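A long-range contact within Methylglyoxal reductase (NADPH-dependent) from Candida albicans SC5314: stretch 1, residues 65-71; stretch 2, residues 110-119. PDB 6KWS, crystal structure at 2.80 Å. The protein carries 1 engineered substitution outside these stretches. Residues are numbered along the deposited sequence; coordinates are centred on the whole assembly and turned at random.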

ATOM      1  N   PHE A  65      14.745  -2.334  14.646  1.00 47.88           N
ATOM      2  CA  PHE A  65      14.885  -3.591  13.926  1.00 49.32           C
ATOM      3  C   PHE A  65      16.238  -4.282  14.134  1.00 56.18           C
ATOM      4  O   PHE A  65      16.553  -5.222  13.391  1.00 54.78           O
ATOM      5  CB  PHE A  65      14.645  -3.360  12.428  1.00 48.13           C
ATOM      6  CG  PHE A  65      13.199  -3.114  12.072  1.00 52.56           C
ATOM      7  CD1 PHE A  65      12.699  -1.818  11.960  1.00 50.49           C
ATOM      8  CD2 PHE A  65      12.336  -4.179  11.856  1.00 49.90           C
ATOM      9  CE1 PHE A  65      11.369  -1.588  11.640  1.00 44.35           C
ATOM     10  CE2 PHE A  65      11.012  -3.957  11.536  1.00 48.28           C
ATOM     11  CZ  PHE A  65      10.528  -2.654  11.429  1.00 49.29           C
ATOM     12  N   ASP A  66      17.043  -3.860  15.119  1.00 54.81           N
ATOM     13  CA  ASP A  66      18.373  -4.455  15.277  1.00 57.49           C
ATOM     14  C   ASP A  66      18.278  -5.869  15.821  1.00 54.94           C
ATOM     15  O   ASP A  66      18.830  -6.810  15.239  1.00 54.57           O
ATOM     16  CB  ASP A  66      19.235  -3.605  16.207  1.00 56.98           C
ATOM     17  CG  ASP A  66      19.300  -2.179  15.764  1.00 64.41           C
ATOM     18  OD1 ASP A  66      18.375  -1.785  15.023  1.00 67.10           O
ATOM     19  OD2 ASP A  66      20.233  -1.448  16.168  1.00 67.84           O
ATOM     20  N   LYS A  67      17.583  -6.029  16.947  1.00 53.03           N
ATOM     21  CA  LYS A  67      17.527  -7.325  17.609  1.00 58.54           C
ATOM     22  C   LYS A  67      16.937  -8.392  16.690  1.00 56.45           C
ATOM     23  O   LYS A  67      17.433  -9.528  16.652  1.00 53.72           O
ATOM     24  CB  LYS A  67      16.741  -7.192  18.921  1.00 57.46           C
ATOM     25  CG  LYS A  67      16.098  -8.451  19.446  1.00 55.28           C
ATOM     26  CD  LYS A  67      15.309  -8.163  20.730  1.00 69.42           C
ATOM     27  CE  LYS A  67      14.660  -9.432  21.299  1.00 67.63           C
ATOM     28  NZ  LYS A  67      13.660  -9.170  22.372  1.00 66.38           N
ATOM     29  N   VAL A  68      15.929  -8.039  15.894  1.00 51.81           N
ATOM     30  CA  VAL A  68      15.397  -9.019  14.956  1.00 54.56           C
ATOM     31  C   VAL A  68      16.388  -9.278  13.818  1.00 53.38           C
ATOM     32  O   VAL A  68      16.532 -10.417  13.355  1.00 56.62           O
ATOM     33  CB  VAL A  68      14.019  -8.568  14.440  1.00 51.81           C
ATOM     34  CG1 VAL A  68      14.102  -7.155  13.915  1.00 53.10           C
ATOM     35  CG2 VAL A  68      13.509  -9.520  13.367  1.00 48.37           C
ATOM     36  N   LEU A  69      17.107  -8.246  13.367  1.00 48.05           N
ATOM     37  CA  LEU A  69      18.114  -8.466  12.328  1.00 51.90           C
ATOM     38  C   LEU A  69      19.271  -9.330  12.823  1.00 55.41           C
ATOM     39  O   LEU A  69      19.782 -10.178  12.078  1.00 58.00           O
ATOM     40  CB  LEU A  69      18.642  -7.135  11.802  1.00 52.18           C
ATOM     41  CG  LEU A  69      17.757  -6.609  10.676  1.00 52.18           C
ATOM     42  CD1 LEU A  69      18.108  -5.169  10.332  1.00 48.06           C
ATOM     43  CD2 LEU A  69      17.832  -7.538   9.447  1.00 45.28           C
ATOM     44  N   GLN A  70      19.703  -9.134  14.071  1.00 50.97           N
ATOM     45  CA  GLN A  70      20.811  -9.929  14.592  1.00 51.22           C
ATOM     46  C   GLN A  70      20.396 -11.375  14.844  1.00 58.97           C
ATOM     47  O   GLN A  70      21.123 -12.306  14.480  1.00 65.96           O
ATOM     48  CB  GLN A  70      21.356  -9.298  15.867  1.00 52.10           C
ATOM     49  CG  GLN A  70      22.107  -8.003  15.653  1.00 56.82           C
ATOM     50  CD  GLN A  70      22.010  -7.110  16.863  1.00 59.69           C
ATOM     51  OE1 GLN A  70      21.596  -7.554  17.932  1.00 59.03           O
ATOM     52  NE2 GLN A  70      22.335  -5.830  16.687  1.00 63.52           N
ATOM     53  N   LYS A  71      19.233 -11.591  15.457  1.00 56.75           N
ATOM     54  CA  LYS A  71      18.789 -12.953  15.731  1.00 54.80           C
ATOM     55  C   LYS A  71      18.536 -13.772  14.473  1.00 59.56           C
ATOM     56  O   LYS A  71      18.547 -15.005  14.548  1.00 60.29           O
ATOM     57  CB  LYS A  71      17.513 -12.933  16.539  1.00 54.36           C
ATOM     58  CG  LYS A  71      17.723 -12.674  17.965  1.00 52.32           C
ATOM     59  CD  LYS A  71      16.390 -12.712  18.670  1.00 58.93           C
ATOM     60  CE  LYS A  71      16.493 -11.925  19.947  1.00 63.46           C
ATOM     61  NZ  LYS A  71      17.921 -11.610  20.294  1.00 62.65           N
TER
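Stretch 2 (110-119) AIYNFGNNIE

Stretch 2 packs its helical end and the turn that follows against the helix of stretch 1 largely through side chains, some of them meeting the backbone of stretch 2, a mainly apolar seam centred on Leu69, with no hydrogen bond crossing between the two. Both backbones are helical where they meet: residues 66-71 form one helix, and residues 110-114 are the last part of a helix that begins earlier in the chain. Their N-to-C directions differ by 37° (signed crossing angle -37°), so the helices run roughly the same way, and their axes approach to 9.5 Å. The register follows from the nearest CA pairs: Asp66 CA is 5.5 Å from Ala110 CA, and Leu69 CA is 5.8 Å from Gly115 CA.

Leu69 has the largest covered area, 100 Å², and its CA-to-CB bond points toward stretch 2. With chi1 in m and chi2 in t, its CD1 lies 3.9 Å from Ala110 CB and 3.9 Å from Ile111 CG1, while its CD2 lies 4.0 Å from Gly115 CA and 4.0 Å from Ile118 CG1. The two methyls thus reach both the helix and the segment beyond it. There, Gly115 is the first residue to leave helical phi/psi, and a type I turn to Ile118, with Ile118 N bonded to Gly115 O at 3.1 Å, brings the Ile118 side chain back toward Leu69.

Phe114, with 96 Å² covered, anchors the more exposed side. Its CB is 4.1 Å from Leu69 CB, and Gln70 NE2 sits over one face of its ring, 3.1 Å from Phe114 CD1. Asp66 OD2 approaches the same ring obliquely, 3.0 Å from Phe114 CE2, whereas Asp66 OD1 lies 3.3 Å from Ala110 CB. At the N-cap, Phe65 adds a lighter contact, its CB 4.1 Å from Ala110 CB, before its ring leads away.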

ATOM      1  N   ALA A 110      19.401   0.212  10.411  1.00 47.02           N
ATOM      2  CA  ALA A 110      19.492  -1.111  11.026  1.00 49.73           C
ATOM      3  C   ALA A 110      19.882  -2.163   9.995  1.00 50.45           C
ATOM      4  O   ALA A 110      20.740  -3.014  10.255  1.00 49.76           O
ATOM      5  CB  ALA A 110      18.179  -1.483  11.710  1.00 45.27           C
ATOM      6  N   ILE A 111      19.283  -2.109   8.807  1.00 47.39           N
ATOM      7  CA  ILE A 111      19.670  -3.076   7.793  1.00 47.79           C
ATOM      8  C   ILE A 111      21.123  -2.863   7.398  1.00 51.23           C
ATOM      9  O   ILE A 111      21.849  -3.824   7.113  1.00 52.92           O
ATOM     10  CB  ILE A 111      18.713  -2.989   6.591  1.00 46.89           C
ATOM     11  CG1 ILE A 111      17.279  -3.241   7.073  1.00 47.04           C
ATOM     12  CG2 ILE A 111      19.117  -3.979   5.487  1.00 39.78           C
ATOM     13  CD1 ILE A 111      16.210  -2.830   6.080  1.00 46.22           C
ATOM     14  N   TYR A 112      21.582  -1.615   7.413  1.00 53.12           N
ATOM     15  CA  TYR A 112      22.968  -1.335   7.063  1.00 54.76           C
ATOM     16  C   TYR A 112      23.932  -1.964   8.068  1.00 56.47           C
ATOM     17  O   TYR A 112      24.857  -2.687   7.684  1.00 58.60           O
ATOM     18  CB  TYR A 112      23.173   0.170   6.983  1.00 57.25           C
ATOM     19  CG  TYR A 112      24.470   0.574   6.342  1.00 62.28           C
ATOM     20  CD1 TYR A 112      25.375   1.388   7.023  1.00 63.65           C
ATOM     21  CD2 TYR A 112      24.788   0.161   5.058  1.00 63.17           C
ATOM     22  CE1 TYR A 112      26.557   1.776   6.443  1.00 64.35           C
ATOM     23  CE2 TYR A 112      25.974   0.546   4.464  1.00 72.63           C
ATOM     24  CZ  TYR A 112      26.854   1.353   5.166  1.00 73.51           C
ATOM     25  OH  TYR A 112      28.040   1.746   4.593  1.00 74.04           O
ATOM     26  N   ASN A 113      23.719  -1.716   9.364  1.00 52.40           N
ATOM     27  CA  ASN A 113      24.629  -2.243  10.378  1.00 53.66           C
ATOM     28  C   ASN A 113      24.514  -3.762  10.492  1.00 60.60           C
ATOM     29  O   ASN A 113      25.508  -4.485  10.350  1.00 63.84           O
ATOM     30  CB  ASN A 113      24.361  -1.575  11.731  1.00 50.13           C
ATOM     31  CG  ASN A 113      24.484  -0.058  11.671  1.00 51.60           C
ATOM     32  OD1 ASN A 113      25.169   0.483  10.814  1.00 47.52           O
ATOM     33  ND2 ASN A 113      23.802   0.633  12.579  1.00 58.82           N
ATOM     34  N   PHE A 114      23.304  -4.273  10.722  1.00 59.76           N
ATOM     35  CA  PHE A 114      23.140  -5.664  11.124  1.00 59.84           C
ATOM     36  C   PHE A 114      22.452  -6.541  10.078  1.00 61.80           C
ATOM     37  O   PHE A 114      22.236  -7.734  10.333  1.00 61.59           O
ATOM     38  CB  PHE A 114      22.393  -5.723  12.457  1.00 49.16           C
ATOM     39  CG  PHE A 114      22.759  -4.613  13.397  1.00 57.79           C
ATOM     40  CD1 PHE A 114      23.853  -4.730  14.245  1.00 63.15           C
ATOM     41  CD2 PHE A 114      22.001  -3.453  13.455  1.00 66.66           C
ATOM     42  CE1 PHE A 114      24.195  -3.695  15.134  1.00 58.40           C
ATOM     43  CE2 PHE A 114      22.340  -2.409  14.334  1.00 66.82           C
ATOM     44  CZ  PHE A 114      23.437  -2.536  15.177  1.00 59.76           C
ATOM     45  N   GLY A 115      22.121  -6.004   8.908  1.00 54.46           N
ATOM     46  CA  GLY A 115      21.454  -6.822   7.918  1.00 45.49           C
ATOM     47  C   GLY A 115      22.465  -7.507   7.038  1.00 60.45           C
ATOM     48  O   GLY A 115      22.485  -7.292   5.821  1.00 62.96           O
ATOM     49  N   ASN A 116      23.313  -8.335   7.654  1.00 67.27           N
ATOM     50  CA  ASN A 116      24.504  -8.836   6.973  1.00 67.84           C
ATOM     51  C   ASN A 116      24.145  -9.570   5.690  1.00 61.44           C
ATOM     52  O   ASN A 116      24.708  -9.293   4.624  1.00 61.54           O
ATOM     53  CB  ASN A 116      25.296  -9.734   7.918  1.00 67.93           C
ATOM     54  CG  ASN A 116      26.276  -8.948   8.765  1.00 78.59           C
ATOM     55  OD1 ASN A 116      25.962  -8.533   9.886  1.00 79.58           O
ATOM     56  ND2 ASN A 116      27.473  -8.725   8.225  1.00 84.12           N
ATOM     57  N   ASN A 117      23.190 -10.483   5.764  1.00 56.96           N
ATOM     58  CA  ASN A 117      22.815 -11.272   4.607  1.00 59.36           C
ATOM     59  C   ASN A 117      21.674 -10.677   3.804  1.00 57.56           C
ATOM     60  O   ASN A 117      21.267 -11.286   2.808  1.00 52.89           O
ATOM     61  CB  ASN A 117      22.441 -12.680   5.036  1.00 61.25           C
ATOM     62  CG  ASN A 117      23.644 -13.525   5.296  1.00 65.64           C
ATOM     63  OD1 ASN A 117      24.202 -13.498   6.393  1.00 64.64           O
ATOM     64  ND2 ASN A 117      24.076 -14.276   4.277  1.00 69.29           N
ATOM     65  N   ILE A 118      21.144  -9.523   4.213  1.00 54.08           N
ATOM     66  CA  ILE A 118      20.021  -8.902   3.513  1.00 50.55           C
ATOM     67  C   ILE A 118      20.522  -8.404   2.161  1.00 52.95           C
ATOM     68  O   ILE A 118      21.362  -7.502   2.096  1.00 53.23           O
ATOM     69  CB  ILE A 118      19.404  -7.760   4.328  1.00 53.82           C
ATOM     70  CG1 ILE A 118      18.665  -8.285   5.566  1.00 53.61           C
ATOM     71  CG2 ILE A 118      18.460  -6.968   3.464  1.00 47.80           C
ATOM     72  CD1 ILE A 118      17.516  -9.220   5.241  1.00 50.51           C
ATOM     73  N   GLU A 119      20.006  -8.995   1.081  1.00 50.51           N
ATOM     74  CA  GLU A 119      20.424  -8.655  -0.269  1.00 47.76           C
ATOM     75  C   GLU A 119      19.390  -7.849  -1.039  1.00 56.27           C
ATOM     76  O   GLU A 119      19.755  -7.151  -1.996  1.00 53.22           O
ATOM     77  CB  GLU A 119      20.746  -9.927  -1.048  1.00 50.18           C
ATOM     78  CG  GLU A 119      21.902 -10.693  -0.451  1.00 66.79           C
ATOM     79  CD  GLU A 119      21.735 -12.221  -0.546  1.00 77.09           C
ATOM     80  OE1 GLU A 119      21.073 -12.707  -1.499  1.00 73.07           O
ATOM     81  OE2 GLU A 119      22.274 -12.925   0.342  1.00 72.15           O
TER